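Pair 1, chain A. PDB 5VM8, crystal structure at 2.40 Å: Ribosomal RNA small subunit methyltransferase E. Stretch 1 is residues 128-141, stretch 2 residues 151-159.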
# COMPACT_ATOMS: atom_id res chain seq x y z
N ARG A 128 14.40 -7.77 13.51
CA ARG A 128 14.44 -7.10 12.21
C ARG A 128 13.11 -7.18 11.48
O ARG A 128 12.69 -6.22 10.84
CB ARG A 128 15.55 -7.67 11.34
CG ARG A 128 16.94 -7.24 11.80
CD ARG A 128 18.01 -8.14 11.22
NE ARG A 128 19.31 -7.80 11.76
CZ ARG A 128 19.74 -8.15 12.97
NH1 ARG A 128 18.98 -8.90 13.76
NH2 ARG A 128 20.93 -7.75 13.38
N ALA A 129 12.44 -8.34 11.53
CA ALA A 129 11.20 -8.47 10.77
C ALA A 129 10.17 -7.45 11.24
O ALA A 129 9.58 -6.72 10.43
CB ALA A 129 10.67 -9.90 10.90
N ALA A 130 9.99 -7.33 12.56
CA ALA A 130 9.07 -6.35 13.12
C ALA A 130 9.50 -4.92 12.78
O ALA A 130 8.66 -4.06 12.49
CB ALA A 130 9.00 -6.51 14.64
N LYS A 131 10.81 -4.64 12.81
CA LYS A 131 11.25 -3.27 12.55
C LYS A 131 11.03 -2.90 11.08
O LYS A 131 10.65 -1.76 10.79
CB LYS A 131 12.71 -3.10 12.95
CG LYS A 131 12.99 -3.31 14.45
CD LYS A 131 14.38 -2.77 14.83
CE LYS A 131 14.73 -3.03 16.28
NZ LYS A 131 16.16 -2.67 16.51
N ARG A 132 11.24 -3.84 10.16
CA ARG A 132 10.99 -3.56 8.74
C ARG A 132 9.50 -3.39 8.46
O ARG A 132 9.09 -2.47 7.74
CB ARG A 132 11.58 -4.66 7.86
CG ARG A 132 13.07 -4.85 8.00
CD ARG A 132 13.68 -5.53 6.79
NE ARG A 132 15.02 -6.05 7.09
CZ ARG A 132 16.17 -5.40 6.90
NH1 ARG A 132 16.20 -4.16 6.39
NH2 ARG A 132 17.31 -6.00 7.24
N LEU A 133 8.67 -4.28 9.02
CA LEU A 133 7.23 -4.15 8.86
C LEU A 133 6.76 -2.77 9.32
O LEU A 133 6.01 -2.08 8.61
CB LEU A 133 6.52 -5.27 9.64
CG LEU A 133 5.00 -5.39 9.44
CD1 LEU A 133 4.69 -5.61 7.99
CD2 LEU A 133 4.39 -6.53 10.27
N ALA A 134 7.23 -2.33 10.50
CA ALA A 134 6.82 -1.03 11.02
C ALA A 134 7.31 0.11 10.14
O ALA A 134 6.60 1.10 9.94
CB ALA A 134 7.34 -0.87 12.46
N ARG A 135 8.53 -0.01 9.59
CA ARG A 135 8.99 1.01 8.67
C ARG A 135 8.20 0.96 7.36
O ARG A 135 7.81 2.00 6.83
CB ARG A 135 10.50 0.86 8.42
CG ARG A 135 11.12 2.08 7.75
CD ARG A 135 12.64 1.95 7.57
NE ARG A 135 13.07 2.83 6.49
CZ ARG A 135 13.11 2.47 5.21
NH1 ARG A 135 13.48 3.37 4.31
NH2 ARG A 135 12.79 1.23 4.84
N TRP A 136 7.91 -0.25 6.88
CA TRP A 136 7.07 -0.40 5.71
C TRP A 136 5.70 0.21 5.96
O TRP A 136 5.14 0.86 5.07
CB TRP A 136 6.94 -1.87 5.33
CG TRP A 136 8.22 -2.44 4.85
CD1 TRP A 136 9.31 -1.75 4.41
CD2 TRP A 136 8.58 -3.83 4.81
NE1 TRP A 136 10.31 -2.63 4.07
CE2 TRP A 136 9.89 -3.91 4.31
CE3 TRP A 136 7.91 -5.02 5.13
CZ2 TRP A 136 10.54 -5.11 4.11
CZ3 TRP A 136 8.57 -6.22 4.95
CH2 TRP A 136 9.86 -6.26 4.44
N GLN A 137 5.15 -0.00 7.15
CA GLN A 137 3.85 0.55 7.46
C GLN A 137 3.89 2.08 7.41
O GLN A 137 2.97 2.71 6.88
CB GLN A 137 3.37 0.05 8.82
CG GLN A 137 1.89 0.20 9.05
CD GLN A 137 1.06 -0.76 8.20
OE1 GLN A 137 1.16 -1.98 8.36
NE2 GLN A 137 0.25 -0.21 7.29
N GLU A 138 4.98 2.67 7.91
CA GLU A 138 5.15 4.13 7.92
C GLU A 138 5.33 4.69 6.51
O GLU A 138 4.87 5.81 6.23
CB GLU A 138 6.33 4.53 8.82
N ILE A 139 6.01 3.97 5.61
CA ILE A 139 6.10 4.46 4.23
C ILE A 139 4.72 4.49 3.59
O ILE A 139 4.37 5.45 2.89
CB ILE A 139 7.09 3.62 3.41
CG1 ILE A 139 8.53 3.88 3.85
CG2 ILE A 139 6.93 3.89 1.91
CD1 ILE A 139 9.48 2.78 3.39
N VAL A 140 3.91 3.47 3.84
CA VAL A 140 2.55 3.43 3.30
C VAL A 140 1.72 4.59 3.85
O VAL A 140 0.95 5.23 3.13
CB VAL A 140 1.92 2.06 3.61
CG1 VAL A 140 0.39 2.11 3.45
CG2 VAL A 140 2.54 0.99 2.70
N ILE A 141 1.84 4.86 5.15
CA ILE A 141 1.05 5.92 5.77
C ILE A 141 1.41 7.27 5.16
O ILE A 141 0.53 8.09 4.83
CB ILE A 141 1.27 5.90 7.29
CG1 ILE A 141 0.53 4.71 7.89
CG2 ILE A 141 0.88 7.23 7.93
CD1 ILE A 141 0.99 4.35 9.29
N THR A 151 -8.01 6.17 3.14
CA THR A 151 -8.00 4.76 3.48
C THR A 151 -6.55 4.31 3.39
O THR A 151 -5.88 4.55 2.38
CB THR A 151 -8.89 3.96 2.54
OG1 THR A 151 -10.22 4.47 2.65
CG2 THR A 151 -8.88 2.50 2.93
N VAL A 152 -6.04 3.71 4.47
CA VAL A 152 -4.66 3.29 4.56
C VAL A 152 -4.60 1.79 4.27
O VAL A 152 -5.21 1.01 5.02
CB VAL A 152 -4.04 3.62 5.93
CG1 VAL A 152 -2.64 3.02 6.04
CG2 VAL A 152 -3.99 5.13 6.14
N PRO A 153 -3.97 1.36 3.19
CA PRO A 153 -3.85 -0.08 2.93
C PRO A 153 -2.98 -0.72 3.99
O PRO A 153 -1.94 -0.17 4.37
CB PRO A 153 -3.20 -0.16 1.54
CG PRO A 153 -2.62 1.21 1.27
CD PRO A 153 -3.40 2.19 2.11
N PRO A 154 -3.38 -1.87 4.54
CA PRO A 154 -2.55 -2.54 5.55
C PRO A 154 -1.32 -3.18 4.92
O PRO A 154 -1.34 -3.62 3.77
CB PRO A 154 -3.48 -3.61 6.12
CG PRO A 154 -4.38 -3.96 4.96
CD PRO A 154 -4.59 -2.65 4.21
N VAL A 155 -0.23 -3.19 5.68
CA VAL A 155 0.91 -4.05 5.36
C VAL A 155 0.79 -5.26 6.28
O VAL A 155 0.96 -5.14 7.50
CB VAL A 155 2.26 -3.33 5.54
CG1 VAL A 155 3.39 -4.21 5.04
CG2 VAL A 155 2.26 -1.95 4.86
N LEU A 156 0.42 -6.37 5.73
CA LEU A 156 0.09 -7.54 6.52
C LEU A 156 1.35 -8.21 7.09
O LEU A 156 2.44 -8.06 6.54
CB LEU A 156 -0.71 -8.53 5.69
CG LEU A 156 -2.02 -7.95 5.11
CD1 LEU A 156 -2.70 -8.92 4.13
CD2 LEU A 156 -3.00 -7.56 6.21
N PRO A 157 1.22 -8.92 8.21
CA PRO A 157 2.39 -9.61 8.78
C PRO A 157 3.08 -10.51 7.77
O PRO A 157 2.45 -11.12 6.91
CB PRO A 157 1.81 -10.41 9.95
CG PRO A 157 0.52 -9.72 10.30
CD PRO A 157 0.01 -9.10 9.03
N ILE A 158 4.41 -10.55 7.86
CA ILE A 158 5.22 -11.37 6.96
C ILE A 158 4.86 -12.84 7.10
O ILE A 158 4.68 -13.35 8.21
CB ILE A 158 6.72 -11.14 7.23
CG1 ILE A 158 7.06 -9.65 7.06
CG2 ILE A 158 7.56 -12.07 6.37
CD1 ILE A 158 8.47 -9.27 7.44
N ILE A 159 4.76 -13.52 5.96
CA ILE A 159 4.61 -14.97 5.89
C ILE A 159 5.47 -15.48 4.74
O ILE A 159 5.91 -14.73 3.87
CB ILE A 159 3.15 -15.41 5.69
CG1 ILE A 159 2.48 -14.64 4.54
CG2 ILE A 159 2.35 -15.24 6.95
CD1 ILE A 159 0.97 -14.94 4.38

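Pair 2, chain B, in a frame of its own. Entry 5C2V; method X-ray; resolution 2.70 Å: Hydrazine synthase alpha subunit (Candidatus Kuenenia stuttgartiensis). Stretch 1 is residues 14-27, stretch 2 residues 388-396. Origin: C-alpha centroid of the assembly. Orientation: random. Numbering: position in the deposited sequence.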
# COMPACT_ATOMS: atom_id res chain seq x y z
N LEU B 14 -3.55 -25.51 -37.63
CA LEU B 14 -2.93 -24.73 -38.70
C LEU B 14 -1.49 -24.38 -38.33
O LEU B 14 -1.16 -24.30 -37.15
CB LEU B 14 -3.75 -23.46 -38.97
CG LEU B 14 -3.49 -22.72 -40.29
CD1 LEU B 14 -3.80 -23.62 -41.47
CD2 LEU B 14 -4.31 -21.44 -40.35
N TRP B 15 -0.65 -24.16 -39.34
CA TRP B 15 0.76 -23.89 -39.10
C TRP B 15 1.00 -22.50 -38.50
O TRP B 15 2.10 -22.20 -38.05
CB TRP B 15 1.57 -24.05 -40.39
CG TRP B 15 1.10 -23.17 -41.52
CD1 TRP B 15 0.23 -23.51 -42.51
CD2 TRP B 15 1.51 -21.82 -41.78
NE1 TRP B 15 0.06 -22.45 -43.37
CE2 TRP B 15 0.83 -21.40 -42.95
CE3 TRP B 15 2.37 -20.93 -41.15
CZ2 TRP B 15 0.99 -20.13 -43.48
CZ3 TRP B 15 2.53 -19.66 -41.68
CH2 TRP B 15 1.84 -19.27 -42.84
N THR B 16 -0.03 -21.67 -38.51
CA THR B 16 0.06 -20.34 -37.92
C THR B 16 -0.20 -20.38 -36.42
O THR B 16 0.13 -19.43 -35.70
CB THR B 16 -0.94 -19.36 -38.56
OG1 THR B 16 -2.27 -19.87 -38.42
CG2 THR B 16 -0.63 -19.17 -40.04
N ASP B 17 -0.78 -21.47 -35.94
CA ASP B 17 -1.08 -21.61 -34.52
C ASP B 17 0.09 -22.29 -33.83
O ASP B 17 0.30 -23.49 -33.99
CB ASP B 17 -2.38 -22.39 -34.33
CG ASP B 17 -2.72 -22.62 -32.87
OD1 ASP B 17 -2.22 -21.87 -32.00
OD2 ASP B 17 -3.49 -23.56 -32.58
N TYR B 18 0.83 -21.53 -33.03
CA TYR B 18 2.07 -22.01 -32.43
C TYR B 18 1.81 -23.06 -31.36
O TYR B 18 2.37 -24.16 -31.40
CB TYR B 18 2.86 -20.84 -31.85
CG TYR B 18 3.96 -21.26 -30.89
CD1 TYR B 18 3.75 -21.24 -29.52
CD2 TYR B 18 5.20 -21.66 -31.36
CE1 TYR B 18 4.75 -21.62 -28.64
CE2 TYR B 18 6.20 -22.04 -30.49
CZ TYR B 18 5.97 -22.02 -29.13
OH TYR B 18 6.97 -22.40 -28.26
N SER B 19 0.95 -22.71 -30.40
CA SER B 19 0.61 -23.62 -29.31
C SER B 19 -0.12 -24.85 -29.84
O SER B 19 -0.10 -25.90 -29.20
CB SER B 19 -0.25 -22.89 -28.27
OG SER B 19 -1.38 -22.28 -28.88
N GLY B 20 -0.76 -24.71 -30.99
CA GLY B 20 -1.44 -25.82 -31.63
C GLY B 20 -0.47 -26.78 -32.30
O GLY B 20 -0.61 -28.00 -32.18
N MET B 21 0.51 -26.23 -33.01
CA MET B 21 1.50 -27.04 -33.70
C MET B 21 2.44 -27.72 -32.71
O MET B 21 2.87 -28.85 -32.93
CB MET B 21 2.32 -26.18 -34.68
CG MET B 21 1.52 -25.63 -35.84
SD MET B 21 0.93 -26.89 -36.99
CE MET B 21 2.47 -27.43 -37.72
N SER B 22 2.75 -27.03 -31.62
CA SER B 22 3.68 -27.54 -30.62
C SER B 22 3.18 -28.84 -29.98
O SER B 22 3.98 -29.65 -29.51
CB SER B 22 3.92 -26.49 -29.53
OG SER B 22 4.56 -25.34 -30.07
N LYS B 23 1.87 -29.03 -29.96
CA LYS B 23 1.29 -30.23 -29.37
C LYS B 23 1.55 -31.46 -30.25
O LYS B 23 1.77 -32.56 -29.75
CB LYS B 23 -0.21 -30.04 -29.14
CG LYS B 23 -0.55 -28.89 -28.20
CD LYS B 23 -2.05 -28.73 -28.01
CE LYS B 23 -2.59 -29.76 -27.04
NZ LYS B 23 -2.06 -29.57 -25.66
N GLU B 24 1.51 -31.25 -31.56
CA GLU B 24 1.76 -32.31 -32.54
C GLU B 24 3.25 -32.57 -32.78
O GLU B 24 3.67 -33.71 -32.93
CB GLU B 24 1.07 -31.98 -33.86
CG GLU B 24 -0.44 -31.84 -33.76
CD GLU B 24 -1.05 -31.10 -34.94
OE1 GLU B 24 -0.30 -30.44 -35.69
OE2 GLU B 24 -2.29 -31.18 -35.10
N VAL B 25 4.03 -31.50 -32.84
CA VAL B 25 5.42 -31.58 -33.26
C VAL B 25 6.34 -32.03 -32.12
O VAL B 25 7.50 -32.35 -32.33
CB VAL B 25 5.92 -30.23 -33.82
CG1 VAL B 25 6.29 -29.29 -32.69
CG2 VAL B 25 7.10 -30.44 -34.76
N GLN B 26 5.79 -32.04 -30.91
CA GLN B 26 6.55 -32.40 -29.71
C GLN B 26 7.18 -33.79 -29.80
O GLN B 26 8.41 -33.93 -29.85
CB GLN B 26 5.66 -32.33 -28.48
CG GLN B 26 6.37 -32.71 -27.19
CD GLN B 26 5.41 -33.18 -26.12
OE1 GLN B 26 5.29 -32.55 -25.07
NE2 GLN B 26 4.73 -34.28 -26.38
N GLY B 27 6.34 -34.82 -29.81
CA GLY B 27 6.81 -36.19 -29.78
C GLY B 27 6.95 -36.69 -28.35
O GLY B 27 6.86 -35.90 -27.41
N VAL B 388 13.70 -33.22 -23.12
CA VAL B 388 14.06 -33.22 -24.53
C VAL B 388 12.84 -33.57 -25.38
O VAL B 388 12.07 -34.49 -25.06
CB VAL B 388 15.24 -34.19 -24.83
CG1 VAL B 388 16.39 -33.93 -23.87
CG2 VAL B 388 14.81 -35.65 -24.75
N TYR B 389 12.66 -32.80 -26.45
CA TYR B 389 11.57 -32.99 -27.41
C TYR B 389 11.71 -31.96 -28.52
O TYR B 389 12.43 -30.97 -28.38
CB TYR B 389 10.19 -32.87 -26.74
CG TYR B 389 9.84 -31.48 -26.24
CD1 TYR B 389 10.26 -31.04 -24.99
CD2 TYR B 389 9.08 -30.62 -27.02
CE1 TYR B 389 9.93 -29.78 -24.53
CE2 TYR B 389 8.74 -29.36 -26.57
CZ TYR B 389 9.17 -28.94 -25.32
OH TYR B 389 8.84 -27.68 -24.88
N VAL B 390 11.01 -32.20 -29.63
CA VAL B 390 11.08 -31.28 -30.76
C VAL B 390 10.17 -30.08 -30.53
O VAL B 390 8.96 -30.22 -30.35
CB VAL B 390 10.69 -31.97 -32.07
CG1 VAL B 390 10.77 -30.99 -33.23
CG2 VAL B 390 11.59 -33.18 -32.32
N LYS B 391 10.77 -28.89 -30.52
CA LYS B 391 10.03 -27.66 -30.28
C LYS B 391 9.66 -26.96 -31.58
O LYS B 391 10.50 -26.80 -32.46
CB LYS B 391 10.84 -26.71 -29.40
CG LYS B 391 11.06 -27.21 -27.99
CD LYS B 391 11.93 -26.24 -27.21
CE LYS B 391 12.12 -26.72 -25.79
NZ LYS B 391 13.02 -25.81 -25.03
N TYR B 392 8.40 -26.54 -31.68
CA TYR B 392 7.96 -25.76 -32.83
C TYR B 392 8.62 -24.39 -32.78
O TYR B 392 8.91 -23.87 -31.70
CB TYR B 392 6.44 -25.63 -32.85
CG TYR B 392 5.90 -25.16 -34.18
CD1 TYR B 392 5.81 -26.03 -35.26
CD2 TYR B 392 5.47 -23.85 -34.35
CE1 TYR B 392 5.31 -25.60 -36.47
CE2 TYR B 392 4.97 -23.42 -35.57
CZ TYR B 392 4.89 -24.30 -36.62
OH TYR B 392 4.40 -23.87 -37.83
N LYS B 393 8.87 -23.81 -33.95
CA LYS B 393 9.55 -22.52 -34.01
C LYS B 393 8.56 -21.36 -34.09
O LYS B 393 7.65 -21.37 -34.92
CB LYS B 393 10.50 -22.48 -35.21
CG LYS B 393 11.71 -23.38 -35.07
CD LYS B 393 12.53 -23.41 -36.35
CE LYS B 393 13.70 -24.37 -36.24
NZ LYS B 393 14.80 -24.01 -37.17
N PRO B 394 8.74 -20.36 -33.22
CA PRO B 394 7.93 -19.14 -33.25
C PRO B 394 8.28 -18.26 -34.44
O PRO B 394 9.36 -18.40 -35.01
CB PRO B 394 8.29 -18.45 -31.93
CG PRO B 394 8.95 -19.49 -31.09
CD PRO B 394 9.65 -20.39 -32.06
N ARG B 395 7.37 -17.36 -34.80
CA ARG B 395 7.59 -16.44 -35.91
C ARG B 395 8.77 -15.52 -35.63
O ARG B 395 8.99 -15.12 -34.49
CB ARG B 395 6.32 -15.62 -36.16
CG ARG B 395 5.06 -16.47 -36.21
CD ARG B 395 3.81 -15.65 -35.95
NE ARG B 395 2.63 -16.51 -35.85
CZ ARG B 395 1.42 -16.18 -36.28
NH1 ARG B 395 1.22 -14.99 -36.83
NH2 ARG B 395 0.41 -17.02 -36.14
N TRP B 396 9.53 -15.19 -36.67
CA TRP B 396 10.62 -14.24 -36.51
C TRP B 396 10.24 -12.89 -37.12
O TRP B 396 9.85 -12.80 -38.28
CB TRP B 396 11.92 -14.77 -37.13
CG TRP B 396 11.93 -14.90 -38.62
CD1 TRP B 396 11.43 -15.94 -39.35
CD2 TRP B 396 12.48 -13.97 -39.56
NE1 TRP B 396 11.63 -15.71 -40.69
CE2 TRP B 396 12.27 -14.50 -40.85
CE3 TRP B 396 13.12 -12.74 -39.44
CZ2 TRP B 396 12.69 -13.85 -42.00
CZ3 TRP B 396 13.53 -12.08 -40.58
CH2 TRP B 396 13.31 -12.64 -41.85

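In both pairs a helix packs against an extended segment that forms no regular helix or strand. The N, CA and C atoms of 14 central residues superpose with an RMSD of 0.8 Å. A:Arg132 to A:Val140 match B:Asp17 to B:Val25, and A:Val152 to A:Ile158 match B:Tyr389 to B:Arg395. The fit is tightest at A:Trp136 and B:Met21, whose CA atoms fall 0.1 Å apart. In pair 1 the helix spans all of stretch 1. In pair 2 a type I turn from B:Leu14 to B:Asp17 precedes it, and B:Asp17 caps the helix by accepting a weak bond from B:Gly20 N.

The central position of the extended segment is A:Val155 in pair 1 and B:Tyr392 in pair 2. Each points toward the helix and has the largest covered area of its pair, 106 and 160 Å². A:Val155 is small and fits among aliphatic groups. A:Val155 CG1 lies 3.5 Å from A:Leu133 CD1, and A:Val155 CG2 lies 3.7 Å from A:Val140 CG2. B:Tyr392 instead packs one face of its ring against the helix. B:Met21 CB sits over one ring face, 3.5 Å from the centroid of the B:Tyr392 ring. B:Tyr18 CD2 and B:Val25 CG1 lie at the ring edge. The longer side chain also reaches the turn before the helix, where B:Tyr392 OH donates a weak hydrogen bond to B:Trp15 O at 2.9 Å.

A:Gln137 and B:Ser22 match. A:Gln137 OE1 accepts from A:Val155 N at 3.3 Å, so a side chain ties the helix to the opposing backbone. B:Ser22 OG turns to its own helix, donating to B:Tyr18 O at 2.8 Å. B:Ser22 OG still lies 3.4 Å from B:Tyr392 CB.

A:Leu133 and B:Tyr18 match too. A:Leu133 CD2 approaches A:Pro157 CA at 4.0 Å; B:Tyr18 CE2 meets the matching proline, B:Pro394, at its CG, 3.8 Å away.

A:Ile158 and B:Arg395 match but differ in chemistry. A:Ile158 CD1 packs 3.9 Å from A:Trp136 CZ3 and 4.1 Å from A:Ala129 CB. B:Arg395 NH2 makes a very short hydrogen bond, 2.5 Å, to B:Thr16 O.

At the other end, A:Val140 CG1 rests 3.8 Å from A:Pro153 CG. The matching B:Val25 CG2 lies 4.0 Å from B:Val390 CG1. B:Val390 N donates a hydrogen bond to B:Gln26 O at 3.1 Å; the matching A:Pro153 has no N-H to give. Pair 1 thus relies mainly on aliphatic packing, whereas pair 2 combines aromatic packing with bonds to backbone carbonyls.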